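Local coordinates for coenzyme Q-binding protein COQ10 START domain-containing protein (Deinococcus radiodurans R1, PDB 3GGN), which is of unknown function but, as a START-like domain of the polyketide cyclase and lipid transport family, probably binds a hydrophobic ligand such as a quinone or lipid, at residues Ala21-Leu26 against Val104-Thr109; Arg48-Ala53 against Leu57-Trp62; Leu32-Arg37 against Leu137-Arg142. All coordinates share one frame; numbering follows the deposited sequence.

Contact 1: Ala21-Leu26 against Val104-Thr109; sequences AVWRDL and VVVRLT
The indole of W23 meets two valines of the central sheet, V104 and V106, and neither methyl sits squarely over a ring face or in line with an edge: both approach obliquely. Two further rings, those of F140 and F93, meet the indole edge-to-face, and L32 and L29 of the helix 29-32 pack on it as well. Across the contact the six-membered ring does most of the touching. Its CH2 corner comes to within 3.7 Å of CG2 of V106, and CZ2 follows at 4.1 Å from the same methyl. V104 is a looser neighbour, its CG1 lying 4.4 Å from NE1 of W23.

How the groups arrive there follows from their torsions. W23 holds CG anti to its carbonyl carbon (chi1 -73°), which sends the indole from the end of the helix 16-24 to the strand, across a CA-to-CA separation of 10.3 Å between W23 and V104. V106 turns CG2 toward the ring while CG1 is left for M33, whose side chain packs on it.

This is the helix-to-sheet packing of the helix-grip fold, in which a short helix early in the chain and the long C-terminal helix lie against one curved antiparallel sheet. V104 and V106 are alternate residues of the strand 102-111 and therefore face the same side. With no hydrogen bond or charge crossing between the two segments, the contact rests on shape and apolar burial alone.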
loop_
_atom_site.group_PDB
_atom_site.type_symbol
_atom_site.label_atom_id
_atom_site.label_comp_id
_atom_site.label_asym_id
_atom_site.label_seq_id
_atom_site.Cartn_x
_atom_site.Cartn_y
_atom_site.Cartn_z
ATOM N N ALA B 21 15.643 0.912 -6.405
ATOM C CA ALA B 21 15.727 -0.400 -5.759
ATOM C C ALA B 21 14.369 -1.049 -5.533
ATOM O O ALA B 21 14.215 -2.261 -5.711
ATOM C CB ALA B 21 16.470 -0.275 -4.437
ATOM N N VAL B 22 13.384 -0.251 -5.137
ATOM C CA VAL B 22 12.047 -0.787 -4.902
ATOM C C VAL B 22 11.452 -1.244 -6.228
ATOM O O VAL B 22 11.035 -2.395 -6.366
ATOM C CB VAL B 22 11.110 0.273 -4.260
ATOM C CG1 VAL B 22 9.710 -0.304 -4.074
ATOM C CG2 VAL B 22 11.676 0.726 -2.915
ATOM N N TRP B 23 11.436 -0.345 -7.211
ATOM C CA TRP B 23 10.884 -0.662 -8.527
ATOM C C TRP B 23 11.558 -1.837 -9.233
ATOM O O TRP B 23 10.894 -2.595 -9.937
ATOM C CB TRP B 23 10.939 0.565 -9.440
ATOM C CG TRP B 23 9.940 1.603 -9.068
ATOM C CD1 TRP B 23 10.019 2.481 -8.031
ATOM C CD2 TRP B 23 8.665 1.816 -9.682
ATOM N NE1 TRP B 23 8.867 3.226 -7.952
ATOM C CE2 TRP B 23 8.019 2.839 -8.955
ATOM C CE3 TRP B 23 8.004 1.235 -10.774
ATOM C CZ2 TRP B 23 6.737 3.301 -9.283
ATOM C CZ3 TRP B 23 6.729 1.692 -11.101
ATOM C CH2 TRP B 23 6.110 2.717 -10.356
ATOM N N ARG B 24 12.865 -1.989 -9.045
ATOM C CA ARG B 24 13.608 -3.072 -9.688
ATOM C C ARG B 24 13.200 -4.457 -9.183
ATOM O O ARG B 24 13.442 -5.464 -9.857
ATOM C CB ARG B 24 15.125 -2.870 -9.503
ATOM C CG ARG B 24 15.987 -3.869 -10.283
ATOM C CD ARG B 24 15.768 -3.725 -11.792
ATOM N NE ARG B 24 16.516 -4.695 -12.603
ATOM C CZ ARG B 24 16.216 -5.987 -12.722
ATOM N NH1 ARG B 24 15.175 -6.503 -12.078
ATOM N NH2 ARG B 24 16.943 -6.766 -13.518
ATOM N N ASP B 25 12.603 -4.509 -7.995
ATOM C CA ASP B 25 12.136 -5.764 -7.406
ATOM C C ASP B 25 10.813 -6.069 -8.108
ATOM O O ASP B 25 9.736 -5.737 -7.616
ATOM C CB ASP B 25 11.946 -5.580 -5.890
ATOM C CG ASP B 25 11.124 -6.690 -5.253
ATOM O OD1 ASP B 25 11.177 -7.838 -5.742
ATOM O OD2 ASP B 25 10.429 -6.415 -4.253
ATOM N N LEU B 26 10.908 -6.707 -9.271
ATOM C CA LEU B 26 9.733 -6.988 -10.082
ATOM C C LEU B 26 8.550 -7.648 -9.375
ATOM O O LEU B 26 7.422 -7.180 -9.497
ATOM C CB LEU B 26 10.136 -7.801 -11.324
ATOM C CG LEU B 26 11.259 -7.192 -12.181
ATOM C CD1 LEU B 26 11.449 -8.008 -13.450
ATOM C CD2 LEU B 26 10.915 -5.750 -12.542
ATOM N N VAL B 104 10.204 10.703 -9.804
ATOM C CA VAL B 104 9.930 9.412 -10.418
ATOM C C VAL B 104 8.894 9.638 -11.507
ATOM O O VAL B 104 7.802 10.130 -11.231
ATOM C CB VAL B 104 9.362 8.408 -9.388
ATOM C CG1 VAL B 104 8.983 7.107 -10.077
ATOM C CG2 VAL B 104 10.392 8.146 -8.297
ATOM N N VAL B 105 9.237 9.291 -12.744
ATOM C CA VAL B 105 8.317 9.469 -13.863
ATOM C C VAL B 105 7.903 8.094 -14.380
ATOM O O VAL B 105 8.751 7.258 -14.696
ATOM C CB VAL B 105 8.987 10.293 -15.001
ATOM C CG1 VAL B 105 8.001 10.543 -16.128
ATOM C CG2 VAL B 105 9.499 11.614 -14.446
ATOM N N VAL B 106 6.597 7.850 -14.437
ATOM C CA VAL B 106 6.089 6.561 -14.892
ATOM C C VAL B 106 5.229 6.718 -16.136
ATOM O O VAL B 106 4.342 7.570 -16.178
ATOM C CB VAL B 106 5.240 5.870 -13.788
ATOM C CG1 VAL B 106 4.712 4.527 -14.282
ATOM C CG2 VAL B 106 6.072 5.676 -12.539
ATOM N N ARG B 107 5.509 5.899 -17.150
ATOM C CA ARG B 107 4.755 5.912 -18.396
ATOM C C ARG B 107 4.378 4.476 -18.762
ATOM O O ARG B 107 5.255 3.630 -18.971
ATOM C CB ARG B 107 5.574 6.534 -19.533
ATOM C CG ARG B 107 4.787 6.640 -20.837
ATOM C CD ARG B 107 5.575 7.317 -21.947
ATOM N NE ARG B 107 4.752 7.503 -23.142
ATOM C CZ ARG B 107 5.180 8.075 -24.264
ATOM N NH1 ARG B 107 6.425 8.523 -24.352
ATOM N NH2 ARG B 107 4.363 8.199 -25.299
ATOM N N LEU B 108 3.075 4.208 -18.830
ATOM C CA LEU B 108 2.569 2.877 -19.155
ATOM C C LEU B 108 1.638 2.923 -20.356
ATOM O O LEU B 108 0.844 3.860 -20.508
ATOM C CB LEU B 108 1.794 2.303 -17.971
ATOM C CG LEU B 108 2.458 2.417 -16.597
ATOM C CD1 LEU B 108 1.449 2.012 -15.527
ATOM C CD2 LEU B 108 3.710 1.542 -16.546
ATOM N N THR B 109 1.743 1.908 -21.208
ATOM C CA THR B 109 0.892 1.806 -22.391
ATOM C C THR B 109 0.338 0.385 -22.437
ATOM O O THR B 109 1.068 -0.578 -22.222
ATOM C CB THR B 109 1.683 2.073 -23.694
ATOM O OG1 THR B 109 2.591 0.989 -23.934
ATOM C CG2 THR B 109 2.474 3.367 -23.585
#

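Contact 2: Arg48-Ala53 against Leu57-Trp62; sequences RWTVEA and LGTVSW
R48-A53 and L57-W62 form the two arms of a beta hairpin, and between them they illustrate how an antiparallel pair is held by backbone bonds and then tuned by its side chains. W49 with W62 and V51 with V60 are hydrogen-bonded pairs, T50 with S61 a non-hydrogen-bonded one. The bond from W49 N to W62 O measures 2.8 Å, and V51 N reaches V60 O at 2.9 Å. Toward the turn the pairing loosens to a weak bond from A53 N to G58 O, 3.3 Å.

Aromatic and apolar contacts gather on the face that carries W49, V51, V60 and W62. The indole of W62 receives CB of W49 over one face, a CH-pi contact 3.9 Å from the centroid of the six-membered ring, while CG2 of V51 lies at its edge, in plane. The two indoles themselves are roughly parallel yet displaced, so they scarcely overlap; W49 stacks instead on W77. W62 reaches this place because its CG stands between backbone N and carbonyl carbon (chi1 65°), folding the ring back across the neighbouring strand. With an alanine here in place of W62, the CB of W49 and the methyls of V51 would probably lose the surface they lie against, opening a gap on this face.

The charged ends find their partners outside the hairpin segments: R48 NH2 pairs with E63, E52 OE2 with R37. Near the turn, G58 adopts backbone angles that would jam a CB against the preceding carbonyl, so glycine fits there. On the face of T50 and S61, the methyls T50 CG2 and T59 CG2 are only 3.4 Å apart, closer than two methyls normally pack.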
loop_
_atom_site.group_PDB
_atom_site.type_symbol
_atom_site.label_atom_id
_atom_site.label_comp_id
_atom_site.label_asym_id
_atom_site.label_seq_id
_atom_site.Cartn_x
_atom_site.Cartn_y
_atom_site.Cartn_z
ATOM N N ARG B 48 6.995 -12.978 -16.352
ATOM C CA ARG B 48 5.615 -13.274 -16.709
ATOM C C ARG B 48 4.711 -12.342 -15.920
ATOM O O ARG B 48 4.777 -12.303 -14.693
ATOM C CB ARG B 48 5.273 -14.720 -16.352
ATOM C CG ARG B 48 3.849 -15.120 -16.675
ATOM C CD ARG B 48 3.850 -16.421 -17.461
ATOM N NE ARG B 48 4.678 -16.283 -18.657
ATOM C CZ ARG B 48 5.078 -17.296 -19.419
ATOM N NH1 ARG B 48 4.728 -18.537 -19.111
ATOM N NH2 ARG B 48 5.834 -17.064 -20.487
ATOM N N TRP B 49 3.870 -11.598 -16.626
ATOM C CA TRP B 49 2.958 -10.658 -15.992
ATOM C C TRP B 49 1.520 -11.190 -16.023
ATOM O O TRP B 49 1.149 -11.942 -16.921
ATOM C CB TRP B 49 3.039 -9.310 -16.711
ATOM C CG TRP B 49 4.381 -8.632 -16.590
ATOM C CD1 TRP B 49 5.606 -9.187 -16.825
ATOM C CD2 TRP B 49 4.624 -7.274 -16.205
ATOM N NE1 TRP B 49 6.600 -8.258 -16.603
ATOM C CE2 TRP B 49 6.024 -7.076 -16.222
ATOM C CE3 TRP B 49 3.797 -6.203 -15.848
ATOM C CZ2 TRP B 49 6.613 -5.851 -15.892
ATOM C CZ3 TRP B 49 4.385 -4.981 -15.520
ATOM C CH2 TRP B 49 5.781 -4.819 -15.544
ATOM N N THR B 50 0.720 -10.787 -15.039
ATOM C CA THR B 50 -0.667 -11.224 -14.929
ATOM C C THR B 50 -1.557 -10.136 -14.327
ATOM O O THR B 50 -1.157 -9.448 -13.389
ATOM C CB THR B 50 -0.772 -12.471 -14.032
ATOM O OG1 THR B 50 0.159 -13.463 -14.482
ATOM C CG2 THR B 50 -2.183 -13.052 -14.073
ATOM N N VAL B 51 -2.761 -9.993 -14.877
ATOM C CA VAL B 51 -3.743 -9.019 -14.401
ATOM C C VAL B 51 -5.114 -9.687 -14.260
ATOM O O VAL B 51 -5.378 -10.705 -14.885
ATOM C CB VAL B 51 -3.899 -7.831 -15.371
ATOM C CG1 VAL B 51 -2.639 -6.982 -15.371
ATOM C CG2 VAL B 51 -4.209 -8.350 -16.772
ATOM N N GLU B 52 -5.980 -9.097 -13.442
ATOM C CA GLU B 52 -7.324 -9.625 -13.214
ATOM C C GLU B 52 -8.292 -9.316 -14.352
ATOM O O GLU B 52 -8.666 -8.164 -14.569
ATOM C CB GLU B 52 -7.881 -9.071 -11.903
ATOM C CG GLU B 52 -7.346 -9.779 -10.676
ATOM C CD GLU B 52 -7.825 -11.213 -10.592
ATOM O OE1 GLU B 52 -9.044 -11.421 -10.411
ATOM O OE2 GLU B 52 -6.990 -12.133 -10.715
ATOM N N ALA B 53 -8.701 -10.354 -15.074
ATOM C CA ALA B 53 -9.625 -10.193 -16.189
ATOM C C ALA B 53 -11.072 -10.311 -15.718
ATOM O O ALA B 53 -11.365 -11.012 -14.750
ATOM C CB ALA B 53 -9.338 -11.238 -17.261
ATOM N N LEU B 57 -13.618 -13.801 -18.425
ATOM C CA LEU B 57 -12.328 -14.486 -18.399
ATOM C C LEU B 57 -11.996 -14.878 -16.959
ATOM O O LEU B 57 -12.604 -15.793 -16.401
ATOM C CB LEU B 57 -11.226 -13.572 -18.948
ATOM C CG LEU B 57 -11.456 -12.929 -20.317
ATOM C CD1 LEU B 57 -10.238 -12.105 -20.703
ATOM C CD2 LEU B 57 -11.720 -14.006 -21.361
ATOM N N GLY B 58 -11.036 -14.170 -16.364
ATOM C CA GLY B 58 -10.635 -14.451 -14.994
ATOM C C GLY B 58 -9.245 -13.937 -14.663
ATOM O O GLY B 58 -9.041 -13.292 -13.635
ATOM N N THR B 59 -8.285 -14.230 -15.534
ATOM C CA THR B 59 -6.904 -13.798 -15.342
ATOM C C THR B 59 -6.159 -13.876 -16.672
ATOM O O THR B 59 -6.177 -14.908 -17.339
ATOM C CB THR B 59 -6.169 -14.696 -14.323
ATOM O OG1 THR B 59 -7.122 -15.493 -13.608
ATOM C CG2 THR B 59 -5.401 -13.843 -13.327
ATOM N N VAL B 60 -5.506 -12.782 -17.055
ATOM C CA VAL B 60 -4.754 -12.733 -18.304
ATOM C C VAL B 60 -3.271 -12.482 -18.031
ATOM O O VAL B 60 -2.914 -11.556 -17.303
ATOM C CB VAL B 60 -5.286 -11.616 -19.225
ATOM C CG1 VAL B 60 -4.442 -11.532 -20.492
ATOM C CG2 VAL B 60 -6.743 -11.884 -19.567
ATOM N N SER B 61 -2.415 -13.310 -18.621
ATOM C CA SER B 61 -0.975 -13.174 -18.434
ATOM C C SER B 61 -0.217 -13.191 -19.756
ATOM O O SER B 61 -0.707 -13.678 -20.774
ATOM C CB SER B 61 -0.444 -14.283 -17.512
ATOM O OG SER B 61 -0.352 -15.526 -18.179
ATOM N N TRP B 62 0.987 -12.640 -19.730
ATOM C CA TRP B 62 1.822 -12.584 -20.916
ATOM C C TRP B 62 3.269 -12.509 -20.464
ATOM O O TRP B 62 3.552 -12.262 -19.294
ATOM C CB TRP B 62 1.474 -11.347 -21.748
ATOM C CG TRP B 62 1.785 -10.060 -21.051
ATOM C CD1 TRP B 62 2.966 -9.378 -21.076
ATOM C CD2 TRP B 62 0.913 -9.323 -20.187
ATOM N NE1 TRP B 62 2.884 -8.261 -20.284
ATOM C CE2 TRP B 62 1.634 -8.202 -19.725
ATOM C CE3 TRP B 62 -0.411 -9.501 -19.758
ATOM C CZ2 TRP B 62 1.080 -7.257 -18.852
ATOM C CZ3 TRP B 62 -0.966 -8.562 -18.887
ATOM C CH2 TRP B 62 -0.217 -7.453 -18.445
#

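Contact 3: Leu32-Arg37 against Leu137-Arg142; sequences LMTHLR and LMRFKR
L32 against F140, and T34 against R139, make a small, partly buried contact in which a loop packs on the long C-terminal helix of the helix-grip fold. The loop, L32-R37, leads from the helix 29-32 into the outermost strand 36-41, and the helix 130-146 passes alongside it.

The inner half is apolar. One methyl of L32, CD2, lies 3.5 Å from CD1 of the F140 ring and 3.9 Å from its CE1, so the methyl is nearest the CD1-CE1 bond, approaching obliquely. F140 keeps CG anti to the backbone N (chi1 175°), which brings its ring off the helix to where L32 arrives. M33, next to L32, sends its side chain to the strand 102-111.

The outer half is a different pairing. T34 and R139 reach toward each other from the loop and the helix, and CG2 of T34 lies at the edge of the guanidinium, near its plane, 3.2 Å from NH2. The methyl can accept nothing from this N-H; the polar partner of R139 NH2 is D136, whose other carboxylate oxygen takes the backbone N of T34. D136 thus braces both members of the pair. Beyond them lies the second subunit: R139 of the second subunit stands close to R139 of this chain, a like-charge approach that D136 would probably ease, and R142 NH2 of this chain bonds L36 O and P30 O of the second subunit.

A type I turn from M33 to L36 shapes the loop, closed by L36 N on M33 O at 3.2 Å.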
loop_
_atom_site.group_PDB
_atom_site.type_symbol
_atom_site.label_atom_id
_atom_site.label_comp_id
_atom_site.label_asym_id
_atom_site.label_seq_id
_atom_site.Cartn_x
_atom_site.Cartn_y
_atom_site.Cartn_z
ATOM N N LEU B 32 3.227 -1.547 -6.043
ATOM C CA LEU B 32 3.427 -0.217 -6.616
ATOM C C LEU B 32 2.361 0.095 -7.668
ATOM O O LEU B 32 1.767 1.173 -7.655
ATOM C CB LEU B 32 4.818 -0.113 -7.257
ATOM C CG LEU B 32 6.034 -0.291 -6.341
ATOM C CD1 LEU B 32 7.320 -0.232 -7.164
ATOM C CD2 LEU B 32 6.027 0.793 -5.280
ATOM N N MET B 33 2.139 -0.844 -8.584
ATOM C CA MET B 33 1.139 -0.683 -9.642
ATOM C C MET B 33 0.000 -1.649 -9.310
ATOM O O MET B 33 0.069 -2.839 -9.609
ATOM C CB MET B 33 1.747 -1.028 -11.005
ATOM C CG MET B 33 3.089 -0.374 -11.258
ATOM S SD MET B 33 3.627 -0.436 -12.978
ATOM C CE MET B 33 3.678 1.284 -13.308
ATOM N N THR B 34 -1.055 -1.122 -8.705
ATOM C CA THR B 34 -2.176 -1.948 -8.275
ATOM C C THR B 34 -3.012 -2.645 -9.344
ATOM O O THR B 34 -3.759 -3.568 -9.027
ATOM C CB THR B 34 -3.099 -1.147 -7.336
ATOM O OG1 THR B 34 -3.594 0.015 -8.010
ATOM C CG2 THR B 34 -2.326 -0.715 -6.106
ATOM N N HIS B 35 -2.894 -2.234 -10.602
ATOM C CA HIS B 35 -3.667 -2.895 -11.655
ATOM C C HIS B 35 -3.087 -4.276 -11.976
ATOM O O HIS B 35 -3.741 -5.103 -12.612
ATOM C CB HIS B 35 -3.710 -2.041 -12.929
ATOM C CG HIS B 35 -2.364 -1.627 -13.435
ATOM N ND1 HIS B 35 -1.522 -0.800 -12.721
ATOM C CD2 HIS B 35 -1.724 -1.904 -14.597
ATOM C CE1 HIS B 35 -0.423 -0.581 -13.424
ATOM N NE2 HIS B 35 -0.521 -1.239 -14.565
ATOM N N LEU B 36 -1.863 -4.523 -11.522
ATOM C CA LEU B 36 -1.196 -5.796 -11.764
ATOM C C LEU B 36 -1.501 -6.790 -10.657
ATOM O O LEU B 36 -1.597 -6.418 -9.489
ATOM C CB LEU B 36 0.318 -5.589 -11.846
ATOM C CG LEU B 36 0.849 -4.696 -12.967
ATOM C CD1 LEU B 36 2.370 -4.614 -12.859
ATOM C CD2 LEU B 36 0.436 -5.252 -14.328
ATOM N N ARG B 37 -1.653 -8.058 -11.027
ATOM C CA ARG B 37 -1.931 -9.105 -10.054
ATOM C C ARG B 37 -0.618 -9.745 -9.619
ATOM O O ARG B 37 -0.370 -9.925 -8.426
ATOM C CB ARG B 37 -2.845 -10.179 -10.654
ATOM C CG ARG B 37 -3.143 -11.326 -9.698
ATOM C CD ARG B 37 -3.787 -12.502 -10.418
ATOM N NE ARG B 37 -4.011 -13.639 -9.527
ATOM C CZ ARG B 37 -4.942 -13.676 -8.577
ATOM N NH1 ARG B 37 -5.746 -12.636 -8.389
ATOM N NH2 ARG B 37 -5.065 -14.751 -7.808
ATOM N N LEU B 137 1.251 6.214 -6.932
ATOM C CA LEU B 137 2.452 7.022 -6.806
ATOM C C LEU B 137 2.457 7.856 -5.530
ATOM O O LEU B 137 3.487 7.988 -4.880
ATOM C CB LEU B 137 2.613 7.925 -8.033
ATOM C CG LEU B 137 3.132 7.172 -9.269
ATOM C CD1 LEU B 137 3.103 8.076 -10.488
ATOM C CD2 LEU B 137 4.559 6.675 -9.003
ATOM N N MET B 138 1.306 8.411 -5.170
ATOM C CA MET B 138 1.220 9.217 -3.956
ATOM C C MET B 138 1.456 8.344 -2.718
ATOM O O MET B 138 2.136 8.756 -1.774
ATOM C CB MET B 138 -0.139 9.920 -3.876
ATOM C CG MET B 138 -0.305 11.034 -4.898
ATOM S SD MET B 138 -1.942 11.804 -4.871
ATOM C CE MET B 138 -1.624 13.238 -3.844
ATOM N N ARG B 139 0.910 7.132 -2.720
ATOM C CA ARG B 139 1.125 6.251 -1.584
ATOM C C ARG B 139 2.606 5.883 -1.499
ATOM O O ARG B 139 3.184 5.846 -0.410
ATOM C CB ARG B 139 0.246 4.998 -1.696
ATOM C CG ARG B 139 -1.234 5.317 -1.457
ATOM C CD ARG B 139 -2.121 4.087 -1.263
ATOM N NE ARG B 139 -2.342 3.354 -2.505
ATOM C CZ ARG B 139 -1.576 2.353 -2.922
ATOM N NH1 ARG B 139 -0.544 1.962 -2.186
ATOM N NH2 ARG B 139 -1.832 1.756 -4.079
ATOM N N PHE B 140 3.215 5.625 -2.651
ATOM C CA PHE B 140 4.634 5.287 -2.721
ATOM C C PHE B 140 5.462 6.436 -2.142
ATOM O O PHE B 140 6.455 6.214 -1.445
ATOM C CB PHE B 140 5.031 5.025 -4.181
ATOM C CG PHE B 140 6.504 4.782 -4.382
ATOM C CD1 PHE B 140 7.154 3.746 -3.715
ATOM C CD2 PHE B 140 7.237 5.572 -5.272
ATOM C CE1 PHE B 140 8.518 3.498 -3.935
ATOM C CE2 PHE B 140 8.590 5.331 -5.497
ATOM C CZ PHE B 140 9.233 4.286 -4.822
ATOM N N LYS B 141 5.048 7.665 -2.433
ATOM C CA LYS B 141 5.738 8.846 -1.924
ATOM C C LYS B 141 5.622 8.905 -0.399
ATOM O O LYS B 141 6.616 9.021 0.309
ATOM C CB LYS B 141 5.124 10.109 -2.529
ATOM C CG LYS B 141 5.680 11.408 -1.964
ATOM C CD LYS B 141 5.000 12.599 -2.628
ATOM C CE LYS B 141 5.684 13.904 -2.260
ATOM N NZ LYS B 141 5.718 14.106 -0.797
ATOM N N ARG B 142 4.393 8.823 0.099
ATOM C CA ARG B 142 4.145 8.865 1.538
ATOM C C ARG B 142 4.885 7.761 2.274
ATOM O O ARG B 142 5.509 8.001 3.308
ATOM C CB ARG B 142 2.645 8.737 1.813
ATOM C CG ARG B 142 2.273 8.556 3.282
ATOM C CD ARG B 142 0.760 8.431 3.434
ATOM N NE ARG B 142 0.366 8.144 4.811
ATOM C CZ ARG B 142 0.342 6.927 5.343
ATOM N NH1 ARG B 142 0.676 5.869 4.608
ATOM N NH2 ARG B 142 0.014 6.774 6.618
#

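Overall arrangement
Contacts 1 and 3 are neighbours, their centres 10 Å apart, and they share one apolar layer between helices and sheet: W23 NE1 lies 3.2 Å from F140 CE2, and CE of M33 is 3.2 Å from L108 CD1. Contact 2 stands about 19 Å from contact 1 and 18 Å from contact 3, centre to centre, at the far end of the same sheet. It is joined to contact 3 through adjacent strands, where R37 N and T50 O make a probable hydrogen bond of 2.8 Å. In relatives with this fold, hydrophobic ligands bind between helix and sheet, the layer to which contacts 1 and 3 belong; whether this protein uses the same space is not known.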